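Side-chain contacts in ginlfy protein (Ginkgo biloba, PDB 4UDE), which probably acts as a DNA-binding transcription factor of the FLO/LFY family, represented here by its SAM oligomerization domain: residues T52-Y57 and G64-I69; E12-H17 and N36-M41. One frame throughout, in Å; residues are numbered along the deposited sequence.

Contact 1 (T52-Y57 and G64-I69); sequences TLVDIY and GEKYGI
An apolar helix-to-helix contact joins the C-terminal turn of helix 43-55 to the first turns of helix 63-83, and Val-54, Leu-53, Lys-66 and Ile-69 carry it. The backbones stay well apart, with Leu-53 CA and Lys-66 CA 10.2 Å from each other, so the gap is filled by side chains reaching from both helices. The more exposed part belongs to Val-54 and Lys-66. Val-54 CG2 lies 4.0 Å from Lys-66 CE, and the two side chains meet at about a right angle. Lys-66 sets out along the flank of its helix, but its chain is fully extended beyond CG (chi2 -177°) and carries CE up to the valine. A lysine suits this border because its methylenes can cover an apolar neighbour while its ammonium end continues past it. Deeper in, Leu-53 and Ile-69 both point across the interface, and their CD1 methyls approach to 4.5 Å, a loose van der Waals contact between branched residues fit for a buried place. Ile-50, one turn before Val-54, touches both Lys-66 and Ile-69. Leu-53 also packs on Lys-27 of helix 22-30, while Val-54 reaches Leu-61 in the loop leading to helix 63-83.

Contact 2 (E12-H17 and N36-M41); sequences EELFRH and NTLVNM
Leu-14 swings CG anti to its backbone nitrogen (chi1 175°), whereas Phe-15 and Leu-38 set theirs anti to the carbonyl carbon (chi1 -66° and -63°), and Leu-14 and Phe-15 both meet one methyl of the third, Leu-38 CD1. It sits 4.0 Å from Leu-14 CD2 and an equal 4.0 Å from Phe-15 CZ, so a single branch of one leucine serves both partners. CD1 approaches the Phe-15 ring obliquely, and the two side chains cross at about a right angle. Leu-14 CD2 also rests 3.7 Å above one face of the Phe-15 ring, displaced toward the rim, which makes the two neighbours a continuous apolar surface. Leucine, whose two methyls can be turned by chi1 and chi2, fits well beside a broad, rigid ring. On the outer side of helix 2-15, Arg-16 NH2 forms a salt bridge with Glu-13 OE2 at 2.6 Å, linking the side chains of the last helical turn and the residue that leaves it. Phe-15 further touches Leu-25, Met-28, Ile-69 and Ala-72, while Leu-38 reaches Phe-33 and Leu-46. Such convergence of aliphatic and aromatic side chains from several short helices forms the hydrophobic core of the five-helix SAM fold.

In the fold
From the N terminus, helix 2-15 is followed by helix 22-30 before the chain reaches helix 35-39, where contact 2 closes a loop with 18 residues between its segments. Helix 43-55 comes next, and a short connection leads into helix 63-83, where contact 1, with six residues between its segments, closes a much smaller loop. The loops stand in series, neither enclosing nor crossing the other, with contact centres about 14 Å apart. Ile-69 of contact 1 packs against Phe-15 of contact 2, its O lying 3.6 Å from Phe-15 CE1. Helix 63-83 thus joins the two contacts, packing on helix 2-15 and, in contact 1, on helix 43-55.

Contact 1 (T52-Y57 and G64-I69)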
loop_
_atom_site.group_PDB
_atom_site.type_symbol
_atom_site.label_atom_id
_atom_site.label_comp_id
_atom_site.label_asym_id
_atom_site.label_seq_id
_atom_site.Cartn_x
_atom_site.Cartn_y
_atom_site.Cartn_z
ATOM N N THR A 52 4.936 9.541 6.376
ATOM C CA THR A 52 4.004 9.484 7.515
ATOM C C THR A 52 4.191 8.145 8.292
ATOM O O THR A 52 4.249 8.151 9.515
ATOM C CB THR A 52 2.566 9.700 6.960
ATOM O OG1 THR A 52 2.484 11.041 6.492
ATOM C CG2 THR A 52 1.458 9.456 7.971
ATOM N N LEU A 53 4.282 7.011 7.574
ATOM C CA LEU A 53 4.503 5.704 8.187
ATOM C C LEU A 53 5.756 5.703 9.100
ATOM O O LEU A 53 5.692 5.231 10.238
ATOM C CB LEU A 53 4.630 4.630 7.099
ATOM C CG LEU A 53 3.337 4.075 6.523
ATOM C CD1 LEU A 53 3.598 3.363 5.183
ATOM C CD2 LEU A 53 2.710 3.110 7.469
ATOM N N VAL A 54 6.875 6.255 8.601
ATOM C CA VAL A 54 8.166 6.321 9.304
ATOM C C VAL A 54 8.143 7.390 10.409
ATOM O O VAL A 54 8.462 7.080 11.547
ATOM C CB VAL A 54 9.353 6.585 8.312
ATOM C CG1 VAL A 54 10.678 6.776 9.057
ATOM C CG2 VAL A 54 9.475 5.485 7.258
ATOM N N ASP A 55 7.827 8.652 10.057
ATOM C CA ASP A 55 7.858 9.797 10.979
ATOM C C ASP A 55 6.814 9.798 12.088
ATOM O O ASP A 55 7.147 10.119 13.220
ATOM C CB ASP A 55 7.821 11.133 10.206
ATOM C CG ASP A 55 9.007 11.412 9.280
ATOM O OD1 ASP A 55 9.998 10.637 9.317
ATOM O OD2 ASP A 55 8.965 12.430 8.554
ATOM N N ILE A 56 5.556 9.491 11.771
ATOM C CA ILE A 56 4.478 9.561 12.751
ATOM C C ILE A 56 4.150 8.213 13.365
ATOM O O ILE A 56 3.976 8.114 14.585
ATOM C CB ILE A 56 3.229 10.250 12.107
ATOM C CG1 ILE A 56 3.595 11.664 11.578
ATOM C CG2 ILE A 56 2.029 10.307 13.073
ATOM C CD1 ILE A 56 2.734 12.129 10.467
ATOM N N TYR A 57 4.024 7.193 12.510
ATOM C CA TYR A 57 3.596 5.855 12.884
ATOM C C TYR A 57 4.725 4.937 13.315
ATOM O O TYR A 57 4.494 3.858 13.878
ATOM C CB TYR A 57 2.636 5.286 11.824
ATOM C CG TYR A 57 1.352 6.092 11.778
ATOM C CD1 TYR A 57 0.320 5.843 12.680
ATOM C CD2 TYR A 57 1.221 7.191 10.928
ATOM C CE1 TYR A 57 -0.844 6.618 12.685
ATOM C CE2 TYR A 57 0.071 7.995 10.947
ATOM C CZ TYR A 57 -0.961 7.698 11.824
ATOM O OH TYR A 57 -2.112 8.461 11.849
ATOM N N GLY A 64 13.830 -1.323 -0.009
ATOM C CA GLY A 64 13.071 -2.018 -1.057
ATOM C C GLY A 64 11.569 -2.069 -0.824
ATOM O O GLY A 64 10.788 -2.203 -1.775
ATOM N N GLU A 65 11.161 -1.997 0.456
ATOM C CA GLU A 65 9.766 -1.922 0.919
ATOM C C GLU A 65 9.154 -0.550 0.504
ATOM O O GLU A 65 8.010 -0.506 0.036
ATOM C CB GLU A 65 9.766 -2.081 2.441
ATOM C CG GLU A 65 8.419 -2.315 3.055
ATOM C CD GLU A 65 8.452 -2.872 4.464
ATOM O OE1 GLU A 65 9.476 -2.737 5.179
ATOM O OE2 GLU A 65 7.410 -3.436 4.856
ATOM N N LYS A 66 9.933 0.555 0.625
ATOM C CA LYS A 66 9.492 1.902 0.205
ATOM C C LYS A 66 9.275 1.919 -1.316
ATOM O O LYS A 66 8.250 2.416 -1.787
ATOM C CB LYS A 66 10.514 2.999 0.601
ATOM C CG LYS A 66 10.570 3.282 2.108
ATOM C CD LYS A 66 11.527 4.412 2.459
ATOM C CE LYS A 66 11.612 4.602 3.954
ATOM N NZ LYS A 66 12.600 5.645 4.333
ATOM N N TYR A 67 10.234 1.350 -2.072
ATOM C CA TYR A 67 10.129 1.215 -3.526
ATOM C C TYR A 67 9.000 0.237 -3.925
ATOM O O TYR A 67 8.309 0.489 -4.910
ATOM C CB TYR A 67 11.482 0.793 -4.142
ATOM C CG TYR A 67 12.457 1.944 -4.221
ATOM C CD1 TYR A 67 12.314 2.940 -5.188
ATOM C CD2 TYR A 67 13.489 2.071 -3.299
ATOM C CE1 TYR A 67 13.181 4.031 -5.235
ATOM C CE2 TYR A 67 14.372 3.150 -3.344
ATOM C CZ TYR A 67 14.225 4.120 -4.327
ATOM O OH TYR A 67 15.099 5.179 -4.385
ATOM N N GLY A 68 8.811 -0.821 -3.133
ATOM C CA GLY A 68 7.769 -1.843 -3.308
ATOM C C GLY A 68 6.340 -1.336 -3.225
ATOM O O GLY A 68 5.487 -1.756 -4.015
ATOM N N ILE A 69 6.045 -0.433 -2.272
ATOM C CA ILE A 69 4.687 0.147 -2.130
ATOM C C ILE A 69 4.339 0.902 -3.388
ATOM O O ILE A 69 3.259 0.704 -3.945
ATOM C CB ILE A 69 4.538 1.030 -0.833
ATOM C CG1 ILE A 69 4.633 0.175 0.459
ATOM C CG2 ILE A 69 3.242 1.920 -0.854
ATOM C CD1 ILE A 69 5.005 0.944 1.721
#

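Contact 2 (E12-H17 and N36-M41)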
loop_
_atom_site.group_PDB
_atom_site.type_symbol
_atom_site.label_atom_id
_atom_site.label_comp_id
_atom_site.label_asym_id
_atom_site.label_seq_id
_atom_site.Cartn_x
_atom_site.Cartn_y
_atom_site.Cartn_z
ATOM N N GLU A 12 -2.669 -7.454 1.347
ATOM C CA GLU A 12 -1.732 -8.574 1.152
ATOM C C GLU A 12 -1.701 -8.923 -0.320
ATOM O O GLU A 12 -0.619 -9.096 -0.869
ATOM C CB GLU A 12 -2.167 -9.818 1.942
ATOM C CG GLU A 12 -1.676 -9.860 3.374
ATOM C CD GLU A 12 -2.214 -10.993 4.235
ATOM O OE1 GLU A 12 -2.955 -11.861 3.717
ATOM O OE2 GLU A 12 -1.906 -10.998 5.448
ATOM N N GLU A 13 -2.893 -9.014 -0.959
ATOM C CA GLU A 13 -3.025 -9.303 -2.384
ATOM C C GLU A 13 -2.395 -8.233 -3.257
ATOM O O GLU A 13 -1.747 -8.576 -4.241
ATOM C CB GLU A 13 -4.497 -9.517 -2.773
ATOM C CG GLU A 13 -5.043 -10.856 -2.308
ATOM C CD GLU A 13 -4.245 -12.059 -2.773
ATOM O OE1 GLU A 13 -4.102 -12.249 -4.005
ATOM O OE2 GLU A 13 -3.735 -12.795 -1.895
ATOM N N LEU A 14 -2.600 -6.945 -2.927
ATOM C CA LEU A 14 -2.010 -5.850 -3.697
ATOM C C LEU A 14 -0.463 -5.838 -3.626
ATOM O O LEU A 14 0.218 -5.658 -4.639
ATOM C CB LEU A 14 -2.558 -4.483 -3.218
ATOM C CG LEU A 14 -1.946 -3.199 -3.861
ATOM C CD1 LEU A 14 -2.281 -3.090 -5.340
ATOM C CD2 LEU A 14 -2.398 -1.967 -3.139
ATOM N N PHE A 15 0.062 -5.999 -2.416
ATOM C CA PHE A 15 1.484 -5.882 -2.126
ATOM C C PHE A 15 2.318 -7.164 -2.236
ATOM O O PHE A 15 3.541 -7.097 -2.069
ATOM C CB PHE A 15 1.663 -5.163 -0.787
ATOM C CG PHE A 15 1.209 -3.718 -0.826
ATOM C CD1 PHE A 15 1.801 -2.809 -1.695
ATOM C CD2 PHE A 15 0.239 -3.255 0.051
ATOM C CE1 PHE A 15 1.377 -1.476 -1.736
ATOM C CE2 PHE A 15 -0.171 -1.918 0.029
ATOM C CZ PHE A 15 0.405 -1.035 -0.858
ATOM N N ARG A 16 1.668 -8.313 -2.547
ATOM C CA ARG A 16 2.334 -9.614 -2.695
ATOM C C ARG A 16 3.347 -9.542 -3.849
ATOM O O ARG A 16 2.995 -9.103 -4.942
ATOM C CB ARG A 16 1.299 -10.742 -2.935
ATOM C CG ARG A 16 1.817 -12.137 -2.549
ATOM C CD ARG A 16 0.813 -13.256 -2.848
ATOM N NE ARG A 16 -0.443 -13.098 -2.103
ATOM C CZ ARG A 16 -0.620 -13.435 -0.826
ATOM N NH1 ARG A 16 0.374 -13.971 -0.129
ATOM N NH2 ARG A 16 -1.788 -13.230 -0.235
ATOM N N HIS A 17 4.589 -9.958 -3.607
ATOM C CA HIS A 17 5.703 -9.927 -4.595
ATOM C C HIS A 17 6.346 -8.533 -4.670
ATOM O O HIS A 17 7.211 -8.311 -5.512
ATOM C CB HIS A 17 5.322 -10.422 -6.023
ATOM C CG HIS A 17 4.489 -11.670 -6.086
ATOM N ND1 HIS A 17 4.932 -12.875 -5.541
ATOM C CD2 HIS A 17 3.274 -11.866 -6.657
ATOM C CE1 HIS A 17 3.965 -13.749 -5.778
ATOM N NE2 HIS A 17 2.946 -13.188 -6.448
ATOM N N ASN A 36 -8.592 0.718 -3.377
ATOM C CA ASN A 36 -9.251 1.763 -4.179
ATOM C C ASN A 36 -8.719 3.158 -3.884
ATOM O O ASN A 36 -8.488 3.934 -4.810
ATOM C CB ASN A 36 -10.766 1.708 -4.030
ATOM C CG ASN A 36 -11.403 0.713 -4.958
ATOM O OD1 ASN A 36 -10.742 -0.135 -5.516
ATOM N ND2 ASN A 36 -12.684 0.855 -5.225
ATOM N N THR A 37 -8.464 3.448 -2.616
ATOM C CA THR A 37 -7.892 4.722 -2.201
ATOM C C THR A 37 -6.489 4.885 -2.783
ATOM O O THR A 37 -6.229 5.896 -3.417
ATOM C CB THR A 37 -7.910 4.840 -0.682
ATOM O OG1 THR A 37 -9.266 4.897 -0.255
ATOM C CG2 THR A 37 -7.127 6.054 -0.174
ATOM N N LEU A 38 -5.610 3.889 -2.570
ATOM C CA LEU A 38 -4.220 3.885 -3.048
ATOM C C LEU A 38 -4.092 4.039 -4.570
ATOM O O LEU A 38 -3.289 4.856 -5.013
ATOM C CB LEU A 38 -3.456 2.645 -2.545
ATOM C CG LEU A 38 -3.298 2.524 -1.020
ATOM C CD1 LEU A 38 -3.023 1.070 -0.615
ATOM C CD2 LEU A 38 -2.198 3.479 -0.474
ATOM N N VAL A 39 -4.928 3.341 -5.359
ATOM C CA VAL A 39 -4.870 3.446 -6.838
ATOM C C VAL A 39 -5.342 4.807 -7.398
ATOM O O VAL A 39 -5.085 5.128 -8.566
ATOM C CB VAL A 39 -5.424 2.227 -7.623
ATOM C CG1 VAL A 39 -4.844 0.917 -7.080
ATOM C CG2 VAL A 39 -6.953 2.193 -7.631
ATOM N N ASN A 40 -5.999 5.609 -6.558
ATOM C CA ASN A 40 -6.468 6.917 -6.979
ATOM C C ASN A 40 -5.631 8.045 -6.407
ATOM O O ASN A 40 -5.965 9.217 -6.612
ATOM C CB ASN A 40 -7.953 7.065 -6.649
ATOM C CG ASN A 40 -8.818 6.442 -7.696
ATOM O OD1 ASN A 40 -9.000 6.999 -8.774
ATOM N ND2 ASN A 40 -9.232 5.221 -7.460
ATOM N N MET A 41 -4.537 7.696 -5.679
ATOM C CA MET A 41 -3.636 8.684 -5.086
ATOM C C MET A 41 -2.524 9.018 -6.064
ATOM O O MET A 41 -2.166 8.187 -6.879
ATOM C CB MET A 41 -3.031 8.147 -3.769
ATOM C CG MET A 41 -3.973 8.283 -2.594
ATOM S SD MET A 41 -3.491 7.302 -1.136
ATOM C CE MET A 41 -1.919 8.039 -0.726
#